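Local coordinates for putative glucoamylase (Bacteroides caccae ATCC 43185, PDB 4QT9), which probably acts as a glycoside hydrolase of the glucoamylase type, built on an alpha/alpha toroid, at residues 374-379 against 386-391. Sequence-based numbering, arbitrary orientation.
Sequences GFYDAF and YPQRYL
Tyr-376 lies against the backbone of Gln-388 and the ring of Tyr-390 in a buried contact between the turn after strand 374-375 and the chain running into strand 389-391, just ahead of helix 392-406 of the alpha/alpha toroid. Gln-388 centres an inverse gamma turn, and its CA sits over one face of the Tyr-376 ring, a CH-pi contact 3.6 Å from the centroid. The Gln-388 side chain then runs beside the tyrosine, pointing the same way, with CB 3.7 Å from Tyr-376 CZ. Tyr-390 comes in obliquely: Tyr-376 CD1 stands over one face of its ring, near the rim, 3.4 Å from CZ, and the planes are 40° apart. Its chi1 of -59° sets CG beside the backbone N and anti to the carbonyl carbon, and the phenol reaches back to strand 374-375, where OH donates to Gly-374 O at 2.8 Å, tilted 32° from the carbonyl plane. That same OH is also hydrogen-bonded to Phe-373 N. One residue further along, the backbones are joined by a hydrogen bond, Asp-377 N to Arg-389 O at 2.9 Å. An alanine in place of Tyr-376 would probably leave the Gln-388 turn and one face of Tyr-390 without their aromatic cover and open a gap between the two segments. Beyond it, a water lies 2.6 Å from Asp-377 OD1 and accepts from Leu-391 N, the N-cap residue of helix 392-406, while OD2 is bonded to Tyr-320 N. Leu-391 CD1 lies against this carboxylate, 3.4 Å from Asp-377 OD2, and Asp-394 OD2 is close to OD1. Gly-374 O and Arg-389 O are thus each gripped by one hydrogen bond across the contact, while the Tyr-376 face holds the Gln-388 turn.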
ATOM      1  N   GLY A 374       9.331  -4.500 -13.981  1.00 28.33           N
ATOM      2  CA  GLY A 374       9.276  -3.051 -13.840  1.00 26.86           C
ATOM      3  C   GLY A 374      10.514  -2.485 -13.168  1.00 29.12           C
ATOM      4  O   GLY A 374      11.578  -3.119 -13.143  1.00 28.78           O
ATOM      5  N   PHE A 375      10.386  -1.273 -12.631  1.00 22.81           N
ATOM      6  CA  PHE A 375      11.486  -0.616 -11.946  1.00 21.81           C
ATOM      7  C   PHE A 375      11.901  -1.379 -10.715  1.00 24.63           C
ATOM      8  O   PHE A 375      11.049  -1.825  -9.943  1.00 22.22           O
ATOM      9  CB  PHE A 375      11.108   0.825 -11.550  1.00 23.53           C
ATOM     10  CG  PHE A 375      10.895   1.713 -12.751  1.00 25.93           C
ATOM     11  CD1 PHE A 375      11.976   2.161 -13.505  1.00 29.35           C
ATOM     12  CD2 PHE A 375       9.609   2.038 -13.174  1.00 27.55           C
ATOM     13  CE1 PHE A 375      11.776   2.919 -14.659  1.00 30.67           C
ATOM     14  CE2 PHE A 375       9.414   2.850 -14.293  1.00 30.84           C
ATOM     15  CZ  PHE A 375      10.499   3.299 -15.018  1.00 29.84           C
ATOM     16  N   TYR A 376      13.215  -1.517 -10.532  1.00 22.41           N
ATOM     17  CA  TYR A 376      13.787  -2.153  -9.353  1.00 21.56           C
ATOM     18  C   TYR A 376      13.490  -1.288  -8.125  1.00 23.96           C
ATOM     19  O   TYR A 376      13.075  -0.126  -8.259  1.00 23.13           O
ATOM     20  CB  TYR A 376      15.282  -2.401  -9.545  1.00 22.06           C
ATOM     21  CG  TYR A 376      15.570  -3.446 -10.598  1.00 25.15           C
ATOM     22  CD1 TYR A 376      15.068  -4.745 -10.479  1.00 25.95           C
ATOM     23  CD2 TYR A 376      16.440  -3.179 -11.654  1.00 27.47           C
ATOM     24  CE1 TYR A 376      15.369  -5.726 -11.419  1.00 26.38           C
ATOM     25  CE2 TYR A 376      16.742  -4.156 -12.609  1.00 28.46           C
ATOM     26  CZ  TYR A 376      16.213  -5.427 -12.478  1.00 31.28           C
ATOM     27  OH  TYR A 376      16.516  -6.389 -13.399  1.00 27.29           O
ATOM     28  N   ASP A 377      13.614  -1.882  -6.934  1.00 21.62           N
ATOM     29  CA  ASP A 377      13.190  -1.262  -5.663  1.00 20.36           C
ATOM     30  C   ASP A 377      13.836   0.105  -5.321  1.00 22.70           C
ATOM     31  O   ASP A 377      13.148   1.053  -4.914  1.00 20.44           O
ATOM     32  CB  ASP A 377      13.487  -2.207  -4.508  1.00 20.98           C
ATOM     33  CG  ASP A 377      12.677  -1.834  -3.317  1.00 26.33           C
ATOM     34  OD1 ASP A 377      11.454  -1.675  -3.474  1.00 25.45           O
ATOM     35  OD2 ASP A 377      13.271  -1.643  -2.229  1.00 30.15           O
ATOM     36  N   ALA A 378      15.156   0.151  -5.371  1.00 19.99           N
ATOM     37  CA  ALA A 378      15.878   1.342  -4.996  1.00 20.99           C
ATOM     38  C   ALA A 378      17.207   1.340  -5.689  1.00 25.69           C
ATOM     39  O   ALA A 378      17.579   0.309  -6.236  1.00 27.67           O
ATOM     40  CB  ALA A 378      16.057   1.378  -3.491  1.00 21.94           C
ATOM     41  N   PHE A 379      17.895   2.492  -5.714  1.00 21.62           N
ATOM     42  CA  PHE A 379      19.222   2.603  -6.331  1.00 23.33           C
ATOM     43  C   PHE A 379      19.929   3.838  -5.803  1.00 24.13           C
ATOM     44  O   PHE A 379      19.288   4.812  -5.414  1.00 21.76           O
ATOM     45  CB  PHE A 379      19.152   2.616  -7.885  1.00 25.89           C
ATOM     46  CG  PHE A 379      18.498   3.845  -8.479  1.00 27.97           C
ATOM     47  CD1 PHE A 379      19.248   4.981  -8.769  1.00 31.71           C
ATOM     48  CD2 PHE A 379      17.129   3.877  -8.722  1.00 29.77           C
ATOM     49  CE1 PHE A 379      18.640   6.126  -9.280  1.00 33.42           C
ATOM     50  CE2 PHE A 379      16.527   5.015  -9.252  1.00 33.18           C
ATOM     51  CZ  PHE A 379      17.285   6.133  -9.523  1.00 32.46           C
ATOM     52  N   TYR A 386      22.925  -0.676  -7.847  1.00 26.34           N
ATOM     53  CA  TYR A 386      21.732  -0.935  -8.680  1.00 25.95           C
ATOM     54  C   TYR A 386      21.209  -2.380  -8.462  1.00 28.89           C
ATOM     55  O   TYR A 386      21.356  -3.235  -9.340  1.00 29.77           O
ATOM     56  CB  TYR A 386      22.049  -0.662 -10.166  1.00 26.88           C
ATOM     57  CG  TYR A 386      22.449   0.775 -10.436  1.00 27.67           C
ATOM     58  CD1 TYR A 386      21.487   1.762 -10.617  1.00 29.50           C
ATOM     59  CD2 TYR A 386      23.792   1.140 -10.554  1.00 29.87           C
ATOM     60  CE1 TYR A 386      21.847   3.096 -10.840  1.00 31.57           C
ATOM     61  CE2 TYR A 386      24.167   2.471 -10.797  1.00 31.01           C
ATOM     62  CZ  TYR A 386      23.186   3.441 -10.949  1.00 36.57           C
ATOM     63  OH  TYR A 386      23.511   4.744 -11.224  1.00 38.55           O
ATOM     64  N   PRO A 387      20.592  -2.663  -7.288  1.00 23.90           N
ATOM     65  CA  PRO A 387      20.114  -4.027  -7.027  1.00 24.23           C
ATOM     66  C   PRO A 387      18.997  -4.465  -7.972  1.00 26.06           C
ATOM     67  O   PRO A 387      18.091  -3.706  -8.285  1.00 25.60           O
ATOM     68  CB  PRO A 387      19.609  -3.966  -5.576  1.00 25.23           C
ATOM     69  CG  PRO A 387      19.267  -2.527  -5.362  1.00 30.57           C
ATOM     70  CD  PRO A 387      20.320  -1.776  -6.138  1.00 25.85           C
ATOM     71  N   GLN A 388      19.078  -5.691  -8.430  1.00 21.21           N
ATOM     72  CA  GLN A 388      18.069  -6.234  -9.317  1.00 21.00           C
ATOM     73  C   GLN A 388      17.066  -6.966  -8.428  1.00 25.90           C
ATOM     74  O   GLN A 388      16.947  -8.193  -8.459  1.00 25.55           O
ATOM     75  CB  GLN A 388      18.730  -7.103 -10.394  1.00 21.41           C
ATOM     76  CG  GLN A 388      19.808  -6.319 -11.161  1.00 17.91           C
ATOM     77  CD  GLN A 388      20.137  -6.929 -12.486  1.00 40.27           C
ATOM     78  OE1 GLN A 388      20.144  -8.156 -12.655  1.00 33.50           O
ATOM     79  NE2 GLN A 388      20.486  -6.076 -13.446  1.00 36.01           N
ATOM     80  N   ARG A 389      16.391  -6.174  -7.550  1.00 23.39           N
ATOM     81  CA  ARG A 389      15.471  -6.685  -6.532  1.00 22.63           C
ATOM     82  C   ARG A 389      14.195  -5.893  -6.499  1.00 24.71           C
ATOM     83  O   ARG A 389      14.170  -4.698  -6.812  1.00 22.00           O
ATOM     84  CB  ARG A 389      16.143  -6.675  -5.137  1.00 22.01           C
ATOM     85  CG  ARG A 389      17.344  -7.643  -5.066  1.00 24.22           C
ATOM     86  CD  ARG A 389      18.208  -7.485  -3.844  1.00 27.13           C
ATOM     87  NE  ARG A 389      19.148  -8.601  -3.756  1.00 39.20           N
ATOM     88  CZ  ARG A 389      19.837  -8.941  -2.669  1.00 50.86           C
ATOM     89  NH1 ARG A 389      19.730  -8.226  -1.554  1.00 39.27           N
ATOM     90  NH2 ARG A 389      20.638  -9.999  -2.686  1.00 29.96           N
ATOM     91  N   TYR A 390      13.115  -6.597  -6.165  1.00 22.51           N
ATOM     92  CA  TYR A 390      11.776  -6.054  -6.020  1.00 21.78           C
ATOM     93  C   TYR A 390      11.180  -6.372  -4.680  1.00 25.98           C
ATOM     94  O   TYR A 390      11.530  -7.388  -4.077  1.00 24.59           O
ATOM     95  CB  TYR A 390      10.842  -6.645  -7.067  1.00 22.48           C
ATOM     96  CG  TYR A 390      11.262  -6.401  -8.493  1.00 25.31           C
ATOM     97  CD1 TYR A 390      10.987  -5.188  -9.124  1.00 27.45           C
ATOM     98  CD2 TYR A 390      11.881  -7.399  -9.235  1.00 25.31           C
ATOM     99  CE1 TYR A 390      11.326  -4.977 -10.456  1.00 28.40           C
ATOM    100  CE2 TYR A 390      12.228  -7.195 -10.571  1.00 26.95           C
ATOM    101  CZ  TYR A 390      11.932  -5.985 -11.180  1.00 31.60           C
ATOM    102  OH  TYR A 390      12.222  -5.781 -12.502  1.00 31.08           O
ATOM    103  N   LEU A 391      10.224  -5.524  -4.241  1.00 21.73           N
ATOM    104  CA  LEU A 391       9.381  -5.729  -3.061  1.00 21.10           C
ATOM    105  C   LEU A 391       7.951  -5.531  -3.482  1.00 24.19           C
ATOM    106  O   LEU A 391       7.653  -4.511  -4.119  1.00 24.77           O
ATOM    107  CB  LEU A 391       9.718  -4.765  -1.896  1.00 20.97           C
ATOM    108  CG  LEU A 391      11.082  -4.901  -1.241  1.00 24.32           C
ATOM    109  CD1 LEU A 391      11.315  -3.728  -0.311  1.00 24.86           C
ATOM    110  CD2 LEU A 391      11.188  -6.220  -0.467  1.00 19.60           C
TER
HETATM  111  O   HOH W   1      10.483  -3.155  -5.379  1.00 13.88           O